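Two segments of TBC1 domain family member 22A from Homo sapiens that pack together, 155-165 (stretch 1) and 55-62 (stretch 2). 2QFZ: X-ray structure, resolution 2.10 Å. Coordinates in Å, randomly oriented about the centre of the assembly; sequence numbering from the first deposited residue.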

# COMPACT_ATOMS: atom_id res chain seq x y z
N THR A 155 -4.08 -5.40 -3.57
CA THR A 155 -3.98 -6.60 -2.71
C THR A 155 -4.18 -6.38 -1.19
O THR A 155 -4.88 -7.15 -0.56
CB THR A 155 -2.64 -7.36 -2.98
OG1 THR A 155 -2.47 -7.49 -4.40
CG2 THR A 155 -2.60 -8.74 -2.30
N PRO A 156 -3.55 -5.35 -0.59
CA PRO A 156 -3.79 -5.21 0.83
C PRO A 156 -5.25 -4.88 1.21
O PRO A 156 -5.77 -5.42 2.18
CB PRO A 156 -2.84 -4.08 1.21
CG PRO A 156 -1.81 -4.12 0.11
CD PRO A 156 -2.58 -4.37 -1.07
N PHE A 157 -5.92 -4.00 0.48
CA PHE A 157 -7.33 -3.73 0.75
C PHE A 157 -8.18 -5.04 0.62
O PHE A 157 -8.98 -5.37 1.47
CB PHE A 157 -7.82 -2.63 -0.18
CG PHE A 157 -7.16 -1.31 0.06
CD1 PHE A 157 -7.42 -0.61 1.22
CD2 PHE A 157 -6.30 -0.77 -0.86
CE1 PHE A 157 -6.83 0.63 1.47
CE2 PHE A 157 -5.70 0.48 -0.61
CZ PHE A 157 -5.98 1.17 0.54
N PHE A 158 -7.93 -5.81 -0.41
CA PHE A 158 -8.78 -6.94 -0.72
C PHE A 158 -8.58 -8.01 0.35
O PHE A 158 -9.54 -8.57 0.85
CB PHE A 158 -8.49 -7.49 -2.13
CG PHE A 158 -9.24 -8.75 -2.45
CD1 PHE A 158 -10.55 -8.70 -2.97
CD2 PHE A 158 -8.66 -10.00 -2.19
CE1 PHE A 158 -11.26 -9.90 -3.25
CE2 PHE A 158 -9.36 -11.19 -2.43
CZ PHE A 158 -10.65 -11.15 -2.98
N VAL A 159 -7.32 -8.28 0.71
CA VAL A 159 -7.01 -9.30 1.69
C VAL A 159 -7.54 -8.90 3.07
O VAL A 159 -8.18 -9.69 3.73
CB VAL A 159 -5.49 -9.64 1.71
CG1 VAL A 159 -5.12 -10.37 2.99
CG2 VAL A 159 -5.13 -10.45 0.46
N VAL A 160 -7.32 -7.66 3.47
CA VAL A 160 -7.84 -7.16 4.74
C VAL A 160 -9.37 -7.32 4.78
O VAL A 160 -9.91 -7.91 5.74
CB VAL A 160 -7.34 -5.70 5.03
CG1 VAL A 160 -8.15 -4.99 6.12
CG2 VAL A 160 -5.86 -5.73 5.41
N PHE A 161 -10.06 -6.84 3.73
CA PHE A 161 -11.51 -6.85 3.70
C PHE A 161 -12.10 -8.26 3.53
O PHE A 161 -13.07 -8.58 4.19
CB PHE A 161 -12.09 -5.90 2.64
CG PHE A 161 -11.68 -4.46 2.80
CD1 PHE A 161 -11.29 -3.94 4.03
CD2 PHE A 161 -11.72 -3.60 1.71
CE1 PHE A 161 -10.92 -2.59 4.16
CE2 PHE A 161 -11.34 -2.25 1.84
CZ PHE A 161 -10.95 -1.75 3.08
N ILE A 162 -11.50 -9.14 2.73
CA ILE A 162 -12.03 -10.49 2.60
C ILE A 162 -11.84 -11.29 3.88
O ILE A 162 -12.64 -12.16 4.19
CB ILE A 162 -11.47 -11.23 1.36
CG1 ILE A 162 -12.41 -12.39 0.99
CG2 ILE A 162 -10.03 -11.74 1.59
CD1 ILE A 162 -12.41 -12.75 -0.45
N CYS A 163 -10.81 -10.94 4.68
CA CYS A 163 -10.53 -11.62 5.93
C CYS A 163 -11.57 -11.40 7.04
O CYS A 163 -11.55 -12.10 8.02
CB CYS A 163 -9.12 -11.28 6.46
SG CYS A 163 -7.77 -12.23 5.65
N GLU A 164 -12.47 -10.43 6.87
CA GLU A 164 -13.59 -10.23 7.81
C GLU A 164 -14.70 -11.35 7.63
O GLU A 164 -15.64 -11.46 8.45
CB GLU A 164 -14.18 -8.80 7.59
CG GLU A 164 -15.07 -8.24 8.78
CD GLU A 164 -15.51 -6.79 8.58
OE1 GLU A 164 -15.53 -6.31 7.42
OE2 GLU A 164 -15.81 -6.09 9.59
N TYR A 165 -14.58 -12.16 6.58
CA TYR A 165 -15.60 -13.14 6.18
C TYR A 165 -15.09 -14.57 5.97
O TYR A 165 -15.82 -15.38 5.38
CB TYR A 165 -16.26 -12.69 4.88
CG TYR A 165 -16.97 -11.37 4.99
CD1 TYR A 165 -18.22 -11.30 5.52
CD2 TYR A 165 -16.38 -10.18 4.56
CE1 TYR A 165 -18.88 -10.12 5.64
CE2 TYR A 165 -17.04 -8.96 4.69
CZ TYR A 165 -18.32 -8.96 5.22
OH TYR A 165 -19.06 -7.81 5.38
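Stretch 2, residues 55-62: VRPMTWKL

The centre of this contact is Trp60, which gives up more surface to the other stretch than any other residue here. Its CA-to-CB bond points toward stretch 1, with chi1 at -79° (m) and chi2 at 24°, and the indole lies along Pro156, Phe157 and Val160, one side of the stretch 1 helix. Val160, chi1 t, places a methyl over one face of the six-membered ring: its CG2 is 4.0 Å from the ring centroid, a CH-pi contact, and 3.7 Å from Trp60 CH2. Phe157 meets the same ring obliquely, CD1 to Trp60 CE3 at 3.7 Å, with the two planes at 76°. One turn before Val160, Pro156 contributes its backbone, O to Trp60 CZ3 at 3.8 Å, and its CB lies 4.3 Å from Trp60 CH2. The helix is kinked at this proline, whose N has no bond to the turn before.

Stretch 2 is helical from Arg56 to Leu62, with Val55 at the N-cap position; Val55 O accepts from both Thr59 N (3.0 Å) and Thr59 OG1 (2.7 Å). The two helices run in largely opposed directions, at 135° between their N-to-C vectors, and their axes approach to 9.3 Å. The nearest CA pair across the two stretches is Pro57 CA and Phe161 CA, 5.5 Å apart. The compact proline ring fits here: Pro57 CG sits 3.6 Å from Val160 O and 4.1 Å from Val160 CG1, while Pro57 CB is 4.1 Å from Phe161 CD1. Beside it, Arg56 CD packs 3.8 Å from Val160 CG2.

Phe161 carries the contact outward. Its CA-to-CB bond points sideways, but the ring, at chi1 -58° (m), comes nearer, with Trp60 CB at its edge, 4.4 Å from CE1. Over one face lies the end of the extended Lys61 side chain: CE is 4.0 Å from the ring centroid, and NZ, 4.8 Å from that centroid and 12° off the normal, makes a cation-pi contact. NZ is also hydrogen-bonded elsewhere in the structure.

At the polar edge, Glu164 reaches across with chi1 and chi2 both t. Its OE1 is 3.7 Å from Pro57 CB and 4.6 Å from Lys61 NZ, too far for a salt bridge. No direct hydrogen bond joins the stretches; instead a water donates to Glu164 OE2 (3.1 Å from the water O) and accepts from Met58 N (3.0 Å from the water O), using an amide in the first turn of the helix.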

# COMPACT_ATOMS: atom_id res chain seq x y z
N VAL A 55 -10.58 -5.46 14.17
CA VAL A 55 -11.09 -4.13 13.86
C VAL A 55 -10.38 -3.45 12.68
O VAL A 55 -10.67 -2.28 12.37
CB VAL A 55 -11.08 -3.25 15.13
CG1 VAL A 55 -12.07 -3.79 16.14
CG2 VAL A 55 -9.67 -3.16 15.75
N ARG A 56 -9.48 -4.17 11.98
CA ARG A 56 -8.71 -3.53 10.93
C ARG A 56 -9.57 -3.10 9.73
O ARG A 56 -9.48 -1.98 9.31
CB ARG A 56 -7.46 -4.35 10.50
CG ARG A 56 -6.62 -3.68 9.48
CD ARG A 56 -5.44 -4.57 9.02
NE ARG A 56 -4.25 -4.43 9.85
CZ ARG A 56 -3.55 -5.42 10.39
NH1 ARG A 56 -3.92 -6.68 10.25
NH2 ARG A 56 -2.47 -5.14 11.11
N PRO A 57 -10.45 -3.99 9.22
CA PRO A 57 -11.30 -3.55 8.12
C PRO A 57 -12.08 -2.25 8.37
O PRO A 57 -12.04 -1.36 7.53
CB PRO A 57 -12.25 -4.76 7.91
CG PRO A 57 -11.38 -5.93 8.40
CD PRO A 57 -10.75 -5.37 9.61
N MET A 58 -12.82 -2.15 9.47
CA MET A 58 -13.57 -0.89 9.71
C MET A 58 -12.64 0.31 10.03
O MET A 58 -12.95 1.46 9.68
CB MET A 58 -14.58 -1.09 10.85
CG MET A 58 -15.46 0.13 11.20
SD MET A 58 -16.37 0.93 9.85
CE MET A 58 -17.44 -0.43 9.30
N THR A 59 -11.55 0.07 10.77
CA THR A 59 -10.57 1.13 11.03
C THR A 59 -10.00 1.72 9.71
O THR A 59 -10.05 2.93 9.51
CB THR A 59 -9.46 0.68 11.99
OG1 THR A 59 -10.03 0.21 13.21
CG2 THR A 59 -8.49 1.84 12.33
N TRP A 60 -9.51 0.87 8.81
CA TRP A 60 -9.06 1.35 7.49
C TRP A 60 -10.12 2.14 6.73
O TRP A 60 -9.84 3.21 6.12
CB TRP A 60 -8.58 0.17 6.63
CG TRP A 60 -7.21 -0.33 6.94
CD1 TRP A 60 -6.54 -0.20 8.09
CD2 TRP A 60 -6.36 -1.08 6.05
NE1 TRP A 60 -5.29 -0.77 7.99
CE2 TRP A 60 -5.15 -1.32 6.75
CE3 TRP A 60 -6.45 -1.47 4.72
CZ2 TRP A 60 -4.07 -1.98 6.18
CZ3 TRP A 60 -5.37 -2.15 4.14
CH2 TRP A 60 -4.20 -2.41 4.88
N LYS A 61 -11.34 1.64 6.75
CA LYS A 61 -12.45 2.37 6.15
C LYS A 61 -12.70 3.74 6.75
O LYS A 61 -12.99 4.69 6.01
CB LYS A 61 -13.73 1.55 6.15
CG LYS A 61 -13.65 0.38 5.20
CD LYS A 61 -14.92 -0.49 5.25
CE LYS A 61 -14.58 -1.90 4.86
NZ LYS A 61 -15.82 -2.69 4.64
N LEU A 62 -12.58 3.87 8.06
CA LEU A 62 -12.76 5.18 8.68
C LEU A 62 -11.59 6.14 8.46
O LEU A 62 -11.81 7.34 8.17
CB LEU A 62 -13.06 5.08 10.17
CG LEU A 62 -14.42 4.48 10.49
CD1 LEU A 62 -14.47 4.04 11.96
CD2 LEU A 62 -15.57 5.49 10.12
O HOH W 1 -13.69 -4.49 11.21